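Local structure of phenylalanyl-tRNA synthetase beta chain (Bacteroides fragilis, 3IG2) at residues N11-Q16 against F148-L153; S29-A34 against L58-Q63. The protein catalyses, as part of an alpha2beta2 enzyme, the ATP-dependent attachment of phenylalanine to tRNA(Phe), this chain being the catalytic-like core domain of the beta subunit. All blocks are in the same frame, centred on the assembly; numbering follows the deposited sequence.

Contact 1. Residues N11-Q16 against F148-L153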
ATOM      1  N   ASN B  11       0.083   9.757  19.799  1.00 12.37           N
ATOM      2  CA  ASN B  11       0.342   8.389  19.379  1.00 12.80           C
ATOM      3  C   ASN B  11      -0.418   8.087  18.083  1.00 12.61           C
ATOM      4  O   ASN B  11       0.154   7.513  17.145  1.00 12.59           O
ATOM      5  CB  ASN B  11      -0.023   7.387  20.482  1.00 13.00           C
ATOM      6  CG  ASN B  11       0.140   5.937  20.025  1.00 14.68           C
ATOM      7  OD1 ASN B  11       1.259   5.483  19.739  1.00 14.71           O
ATOM      8  ND2 ASN B  11      -0.978   5.209  19.942  1.00 15.50           N
ATOM      9  N   LEU B  12      -1.684   8.511  18.023  1.00 12.14           N
ATOM     10  CA  LEU B  12      -2.530   8.263  16.860  1.00 12.23           C
ATOM     11  C   LEU B  12      -1.936   8.946  15.618  1.00 12.84           C
ATOM     12  O   LEU B  12      -1.854   8.343  14.543  1.00 12.10           O
ATOM     13  CB  LEU B  12      -3.945   8.762  17.136  1.00 12.28           C
ATOM     14  CG  LEU B  12      -5.133   7.815  17.429  1.00 14.32           C
ATOM     15  CD1 LEU B  12      -4.777   6.340  17.748  1.00 13.75           C
ATOM     16  CD2 LEU B  12      -6.071   8.416  18.495  1.00 13.90           C
ATOM     17  N   VAL B  13      -1.497  10.194  15.780  1.00 12.23           N
ATOM     18  CA  VAL B  13      -0.886  10.944  14.666  1.00 12.62           C
ATOM     19  C   VAL B  13       0.442  10.347  14.212  1.00 13.01           C
ATOM     20  O   VAL B  13       0.707  10.277  13.007  1.00 13.43           O
ATOM     21  CB  VAL B  13      -0.767  12.451  14.985  1.00 12.31           C
ATOM     22  CG1 VAL B  13       0.092  13.173  13.955  1.00 12.33           C
ATOM     23  CG2 VAL B  13      -2.176  13.086  15.008  1.00 11.84           C
ATOM     24  N   ALA B  14       1.238   9.876  15.177  1.00 13.43           N
ATOM     25  CA  ALA B  14       2.498   9.197  14.896  1.00 14.00           C
ATOM     26  C   ALA B  14       2.269   7.922  14.097  1.00 14.63           C
ATOM     27  O   ALA B  14       2.977   7.674  13.109  1.00 14.66           O
ATOM     28  CB  ALA B  14       3.249   8.889  16.181  1.00 13.47           C
ATOM     29  N   GLU B  15       1.295   7.116  14.521  1.00 14.29           N
ATOM     30  CA  GLU B  15       0.959   5.872  13.826  1.00 14.80           C
ATOM     31  C   GLU B  15       0.502   6.154  12.399  1.00 15.14           C
ATOM     32  O   GLU B  15       0.874   5.430  11.464  1.00 14.87           O
ATOM     33  CB  GLU B  15      -0.109   5.087  14.595  1.00 14.64           C
ATOM     34  CG  GLU B  15       0.321   4.689  16.020  1.00 16.26           C
ATOM     35  CD  GLU B  15      -0.705   3.807  16.744  1.00 18.09           C
ATOM     36  OE1 GLU B  15      -1.894   3.829  16.353  1.00 19.33           O
ATOM     37  OE2 GLU B  15      -0.326   3.079  17.696  1.00 17.92           O
ATOM     38  N   GLN B  16      -0.295   7.213  12.231  1.00 15.13           N
ATOM     39  CA  GLN B  16      -0.780   7.596  10.915  1.00 15.24           C
ATOM     40  C   GLN B  16       0.357   8.044  10.002  1.00 14.78           C
ATOM     41  O   GLN B  16       0.435   7.619   8.846  1.00 14.66           O
ATOM     42  CB  GLN B  16      -1.805   8.707  11.023  1.00 15.77           C
ATOM     43  CG  GLN B  16      -2.267   9.230   9.684  1.00 18.27           C
ATOM     44  CD  GLN B  16      -3.280  10.336   9.844  1.00 22.43           C
ATOM     45  OE1 GLN B  16      -2.967  11.510   9.646  1.00 25.46           O
ATOM     46  NE2 GLN B  16      -4.482   9.976  10.253  1.00 21.16           N
ATOM     47  N   PHE B 148      -5.420  17.005  10.941  1.00 14.36           N
ATOM     48  CA  PHE B 148      -6.561  17.729  11.504  1.00 14.90           C
ATOM     49  C   PHE B 148      -7.781  16.820  11.708  1.00 14.55           C
ATOM     50  O   PHE B 148      -8.412  16.869  12.761  1.00 15.27           O
ATOM     51  CB  PHE B 148      -6.942  18.946  10.668  1.00 14.33           C
ATOM     52  CG  PHE B 148      -5.927  20.052  10.697  1.00 15.62           C
ATOM     53  CD1 PHE B 148      -4.942  20.110  11.688  1.00 14.37           C
ATOM     54  CD2 PHE B 148      -5.983  21.065   9.761  1.00 14.00           C
ATOM     55  CE1 PHE B 148      -4.045  21.140  11.730  1.00 15.78           C
ATOM     56  CE2 PHE B 148      -5.070  22.100   9.796  1.00 16.53           C
ATOM     57  CZ  PHE B 148      -4.097  22.138  10.793  1.00 15.89           C
ATOM     58  N   LYS B 149      -8.112  16.008  10.710  1.00 13.97           N
ATOM     59  CA  LYS B 149      -9.233  15.076  10.805  1.00 13.15           C
ATOM     60  C   LYS B 149      -9.056  14.106  11.959  1.00 13.43           C
ATOM     61  O   LYS B 149     -10.021  13.796  12.676  1.00 12.44           O
ATOM     62  CB  LYS B 149      -9.392  14.293   9.503  1.00 13.72           C
ATOM     63  CG  LYS B 149      -9.940  15.129   8.389  1.00 13.00           C
ATOM     64  CD  LYS B 149     -10.060  14.335   7.095  1.00 14.24           C
ATOM     65  CE  LYS B 149     -10.997  15.042   6.134  1.00 14.32           C
ATOM     66  NZ  LYS B 149     -11.059  14.377   4.793  1.00 16.63           N
ATOM     67  N   ARG B 150      -7.815  13.635  12.128  1.00 13.12           N
ATOM     68  CA  ARG B 150      -7.470  12.696  13.177  1.00 13.69           C
ATOM     69  C   ARG B 150      -7.710  13.342  14.537  1.00 13.94           C
ATOM     70  O   ARG B 150      -8.110  12.670  15.485  1.00 14.06           O
ATOM     71  CB  ARG B 150      -6.017  12.238  13.020  1.00 13.83           C
ATOM     72  CG  ARG B 150      -5.599  11.047  13.882  1.00 15.26           C
ATOM     73  CD  ARG B 150      -6.801  10.250  14.325  1.00 16.13           C
ATOM     74  NE  ARG B 150      -6.633   8.839  14.067  1.00 18.39           N
ATOM     75  CZ  ARG B 150      -7.462   7.898  14.505  1.00 17.88           C
ATOM     76  NH1 ARG B 150      -8.532   8.235  15.215  1.00 18.78           N
ATOM     77  NH2 ARG B 150      -7.220   6.625  14.228  1.00 18.56           N
ATOM     78  N   LEU B 151      -7.507  14.657  14.615  1.00 13.70           N
ATOM     79  CA  LEU B 151      -7.726  15.375  15.876  1.00 13.43           C
ATOM     80  C   LEU B 151      -9.187  15.773  16.030  1.00 13.34           C
ATOM     81  O   LEU B 151      -9.551  16.402  17.002  1.00 13.32           O
ATOM     82  CB  LEU B 151      -6.804  16.598  15.994  1.00 13.37           C
ATOM     83  CG  LEU B 151      -5.280  16.373  15.785  1.00 15.56           C
ATOM     84  CD1 LEU B 151      -4.457  17.671  15.771  1.00 16.38           C
ATOM     85  CD2 LEU B 151      -4.705  15.430  16.834  1.00 14.86           C
ATOM     86  N   GLY B 152     -10.024  15.412  15.067  1.00 13.26           N
ATOM     87  CA  GLY B 152     -11.441  15.773  15.131  1.00 13.53           C
ATOM     88  C   GLY B 152     -11.683  17.262  14.938  1.00 13.67           C
ATOM     89  O   GLY B 152     -12.746  17.769  15.319  1.00 13.90           O
ATOM     90  N   LEU B 153     -10.705  17.961  14.360  1.00 12.98           N
ATOM     91  CA  LEU B 153     -10.828  19.391  14.089  1.00 13.09           C
ATOM     92  C   LEU B 153     -11.776  19.608  12.940  1.00 12.79           C
ATOM     93  O   LEU B 153     -11.768  18.863  11.956  1.00 13.04           O
ATOM     94  CB  LEU B 153      -9.484  20.030  13.757  1.00 13.14           C
ATOM     95  CG  LEU B 153      -8.808  21.025  14.699  1.00 14.66           C
ATOM     96  CD1 LEU B 153      -7.741  21.742  13.881  1.00 14.40           C
ATOM     97  CD2 LEU B 153      -9.790  22.059  15.286  1.00 15.56           C
TER

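Contact 2. Residues S29-A34 against L58-Q63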
ATOM      1  N   SER B  29      17.308  20.225  21.702  1.00 12.08           N
ATOM      2  CA  SER B  29      16.710  21.528  21.915  1.00 12.67           C
ATOM      3  C   SER B  29      17.753  22.632  22.039  1.00 12.80           C
ATOM      4  O   SER B  29      17.437  23.798  21.783  1.00 13.56           O
ATOM      5  CB  SER B  29      15.816  21.475  23.137  1.00 12.01           C
ATOM      6  OG  SER B  29      14.756  20.571  22.845  1.00 13.95           O
ATOM      7  N   LEU B  30      18.978  22.282  22.430  1.00 11.58           N
ATOM      8  CA  LEU B  30      20.079  23.257  22.481  1.00 12.16           C
ATOM      9  C   LEU B  30      20.547  23.471  21.038  1.00 12.19           C
ATOM     10  O   LEU B  30      20.809  22.500  20.319  1.00 12.38           O
ATOM     11  CB  LEU B  30      21.223  22.739  23.352  1.00 11.44           C
ATOM     12  CG  LEU B  30      22.528  23.545  23.506  1.00 14.68           C
ATOM     13  CD1 LEU B  30      22.286  24.977  24.009  1.00 16.12           C
ATOM     14  CD2 LEU B  30      23.539  22.839  24.422  1.00 12.42           C
ATOM     15  N   THR B  31      20.637  24.731  20.623  1.00 11.75           N
ATOM     16  CA  THR B  31      20.900  25.042  19.217  1.00 11.99           C
ATOM     17  C   THR B  31      21.780  26.299  19.036  1.00 11.91           C
ATOM     18  O   THR B  31      22.330  26.836  20.018  1.00 12.16           O
ATOM     19  CB  THR B  31      19.563  25.170  18.454  1.00 11.26           C
ATOM     20  OG1 THR B  31      19.796  25.139  17.045  1.00 12.89           O
ATOM     21  CG2 THR B  31      18.859  26.462  18.822  1.00 10.58           C
ATOM     22  N   ARG B  32      21.870  26.757  17.788  1.00 11.37           N
ATOM     23  CA  ARG B  32      22.771  27.840  17.336  1.00 11.66           C
ATOM     24  C   ARG B  32      22.009  29.156  17.115  1.00 11.45           C
ATOM     25  O   ARG B  32      21.168  29.266  16.209  1.00 11.16           O
ATOM     26  CB  ARG B  32      23.449  27.387  16.036  1.00 11.31           C
ATOM     27  CG  ARG B  32      24.279  28.411  15.291  1.00 13.66           C
ATOM     28  CD  ARG B  32      25.168  27.675  14.292  1.00 16.06           C
ATOM     29  NE  ARG B  32      25.806  28.527  13.280  1.00 16.20           N
ATOM     30  CZ  ARG B  32      26.891  29.289  13.477  1.00 19.02           C
ATOM     31  NH1 ARG B  32      27.486  29.353  14.669  1.00 19.80           N
ATOM     32  NH2 ARG B  32      27.382  30.014  12.478  1.00 16.31           N
ATOM     33  N   ALA B  33      22.302  30.150  17.958  1.00 10.88           N
ATOM     34  CA  ALA B  33      21.664  31.464  17.892  1.00 11.12           C
ATOM     35  C   ALA B  33      21.797  32.120  16.486  1.00 11.45           C
ATOM     36  O   ALA B  33      20.891  32.821  16.029  1.00 11.75           O
ATOM     37  CB  ALA B  33      22.254  32.400  18.995  1.00 10.01           C
ATOM     38  N   ALA B  34      22.909  31.851  15.802  1.00 11.24           N
ATOM     39  CA  ALA B  34      23.201  32.484  14.513  1.00 11.15           C
ATOM     40  C   ALA B  34      22.238  32.027  13.419  1.00 10.93           C
ATOM     41  O   ALA B  34      22.075  32.715  12.424  1.00 10.40           O
ATOM     42  CB  ALA B  34      24.659  32.248  14.105  1.00 10.70           C
ATOM     43  N   LEU B  58      25.952  26.141  20.301  1.00 12.07           N
ATOM     44  CA  LEU B  58      25.163  25.593  21.382  1.00 12.28           C
ATOM     45  C   LEU B  58      25.009  26.653  22.485  1.00 12.10           C
ATOM     46  O   LEU B  58      25.592  26.547  23.554  1.00 12.29           O
ATOM     47  CB  LEU B  58      25.843  24.318  21.916  1.00 12.23           C
ATOM     48  CG  LEU B  58      25.896  23.075  21.013  1.00 13.26           C
ATOM     49  CD1 LEU B  58      26.720  21.977  21.676  1.00 15.71           C
ATOM     50  CD2 LEU B  58      24.517  22.562  20.695  1.00 12.73           C
ATOM     51  N   ASN B  59      24.213  27.675  22.210  1.00 11.74           N
ATOM     52  CA  ASN B  59      24.172  28.833  23.072  1.00 12.14           C
ATOM     53  C   ASN B  59      22.764  29.303  23.382  1.00 12.30           C
ATOM     54  O   ASN B  59      22.585  30.323  24.035  1.00 12.64           O
ATOM     55  CB  ASN B  59      25.067  29.989  22.526  1.00 12.15           C
ATOM     56  CG  ASN B  59      24.715  30.410  21.085  1.00 13.84           C
ATOM     57  OD1 ASN B  59      25.320  31.344  20.545  1.00 17.11           O
ATOM     58  ND2 ASN B  59      23.763  29.731  20.464  1.00 11.05           N
ATOM     59  N   CYS B  60      21.757  28.576  22.892  1.00 12.94           N
ATOM     60  CA  CYS B  60      20.374  28.982  23.088  1.00 13.17           C
ATOM     61  C   CYS B  60      19.440  27.799  22.935  1.00 13.44           C
ATOM     62  O   CYS B  60      19.805  26.788  22.333  1.00 13.60           O
ATOM     63  CB  CYS B  60      19.983  30.116  22.112  1.00 13.86           C
ATOM     64  SG  CYS B  60      19.855  29.634  20.357  1.00 14.63           S
HETATM   65  N   MSE B  61      18.226  27.937  23.474  1.00 12.67           N
HETATM   66  CA  MSE B  61      17.176  26.944  23.296  1.00 12.18           C
HETATM   67  C   MSE B  61      16.414  27.264  22.033  1.00 12.71           C
HETATM   68  O   MSE B  61      16.149  28.437  21.758  1.00 11.93           O
HETATM   69  CB  MSE B  61      16.222  26.960  24.497  1.00 12.46           C
HETATM   70  CG  MSE B  61      16.949  26.706  25.848  1.00 13.24           C
HETATM   71 SE   MSE B  61      18.030  25.088  25.840  1.00 15.37          SE
HETATM   72  CE  MSE B  61      16.618  23.722  25.886  1.00 12.01           C
ATOM     73  N   ARG B  62      16.012  26.231  21.285  1.00 12.06           N
ATOM     74  CA  ARG B  62      15.397  26.461  19.971  1.00 12.24           C
ATOM     75  C   ARG B  62      14.076  27.231  20.064  1.00 12.46           C
ATOM     76  O   ARG B  62      13.277  27.048  20.991  1.00 11.20           O
ATOM     77  CB  ARG B  62      15.181  25.140  19.226  1.00 11.84           C
ATOM     78  CG  ARG B  62      14.272  24.165  19.973  1.00 13.72           C
ATOM     79  CD  ARG B  62      14.082  22.839  19.175  1.00 13.69           C
ATOM     80  NE  ARG B  62      13.262  21.922  19.959  1.00 12.83           N
ATOM     81  CZ  ARG B  62      13.248  20.597  19.836  1.00 13.53           C
ATOM     82  NH1 ARG B  62      14.031  19.991  18.950  1.00 12.15           N
ATOM     83  NH2 ARG B  62      12.449  19.885  20.620  1.00 11.89           N
ATOM     84  N   GLN B  63      13.867  28.098  19.081  1.00 13.15           N
ATOM     85  CA  GLN B  63      12.618  28.833  18.947  1.00 13.45           C
ATOM     86  C   GLN B  63      11.698  28.133  17.962  1.00 13.54           C
ATOM     87  O   GLN B  63      10.491  28.302  18.019  1.00 12.33           O
ATOM     88  CB  GLN B  63      12.907  30.241  18.434  1.00 13.69           C
ATOM     89  CG  GLN B  63      12.059  31.289  19.072  1.00 14.20           C
ATOM     90  CD  GLN B  63      12.354  32.708  18.563  1.00 14.85           C
ATOM     91  OE1 GLN B  63      13.522  33.121  18.372  1.00 13.06           O
ATOM     92  NE2 GLN B  63      11.293  33.467  18.379  1.00 13.35           N
TER
HETATM   93  O   HOH W   1      25.462  31.330  17.667  1.00 15.19           O

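Contact 1. Residues N11-Q16 against F148-L153
Arg150 lays its guanidinium flat against Leu12, and the contact is built round that overlap. Leu12 CG, the leucine atom nearest the guanidinium, sits over the centre of the group, 3.7 Å from Arg150 CZ, and the two side chains cross at about a right angle. Arg150 gets there with CG anti to its backbone N (chi1 -168°) and bends at chi2 and chi3, which turn the plane toward the leucine. Helices 6-19 and 134-150 of the class II synthetase-like core meet here, the second at its C-terminal end. That end closes in a Schellman motif: Gly152 has positive phi, Leu153 N bonds back to Phe148 O at 3.0 Å, and Gly152 N bonds to Lys149 O at 2.9 Å. Extended beyond CG, Gln16 slides past the arginine in the opposite direction, bringing NE2 to 3.9 Å from Arg150 CB, with the amide and guanidinium planes 19° apart. No hydrogen bond joins the segments. On the apolar flank Val13 CG2, anti to its carbonyl carbon, meets Leu151 CD2 at 3.9 Å, crossing it nearly perpendicularly; Trp209 of helix 209-212 touches both residues.

Contact 2. Residues S29-A34 against L58-Q63
Three main-chain hydrogen bonds of good geometry join Ser29-Ala34 to Leu58-Gln63, and two of their three acceptors have a single donor across the contact. Thr31 N donates to Cys60 O at 2.8 Å, arriving nearly along the C=O axis (171° at the oxygen). Arg62 N reaches Ser29 O at 2.9 Å. The third acceptor, Thr31 O, is more crowded: Asn59 N binds it at 3.0 Å, while Cys60 N at 3.4 Å and Asn59 ND2 at 3.3 Å add only weak bonds. Asn59 CG lies between its own backbone N and carbonyl carbon (chi1 56°), and this folds the amide back toward the opposing chain. The other end of that amide is also used, because OD1 accepts from a water at 2.9 Å whose oxygen in turn accepts the N-H of Ala34, with Ala34 N at 3.2 Å.

The polar end of Arg62 is satisfied outside the two segments, by a salt bridge to Glu88 and by Asn91 O, the acceptor for NE. Ser29 OG merely lies over one face of that guanidinium, offset toward its rim and making no hydrogen bond to it. On one face of the sheet Leu30 crosses Leu58 at about a right angle, CG to CD2 at 3.6 Å, and the bent chain of selenomethionine Met61 carries CE to Ser29 CB. Thr31 and Cys60 occupy the opposite face, where Cys60 SG packs against Ala33. Asn59 also bonds through its backbone to Leu50, and Met61 to Val48, so strand 60-61 is central in a small antiparallel sheet. Leu30 with Met61 is a non-hydrogen-bonded pair and Thr31 with Cys60 a hydrogen-bonded one; with Asn59 and Cys60 both facing Thr31, the arrangement is a classic beta bulge.

Contact 1 and contact 2 lie on opposite sides of the chain's centre, their own centres about 17 and 16 Å from it and 29 Å from each other. Their nearest atoms are about 15 Å apart, so neither touches the other. In sequence, both segments of contact 2 fall between 11-16 and 148-153. One joins two helices through side chains alone; the other joins short strands mainly through the backbone. Contact 2 reaches the large mixed sheet at strand 85-95, through Arg62 and Met61. No ligand marks a site near either contact; in enzymes of this family phenylalanine is activated in the alpha subunit, and this module resembles a catalytic domain in fold only.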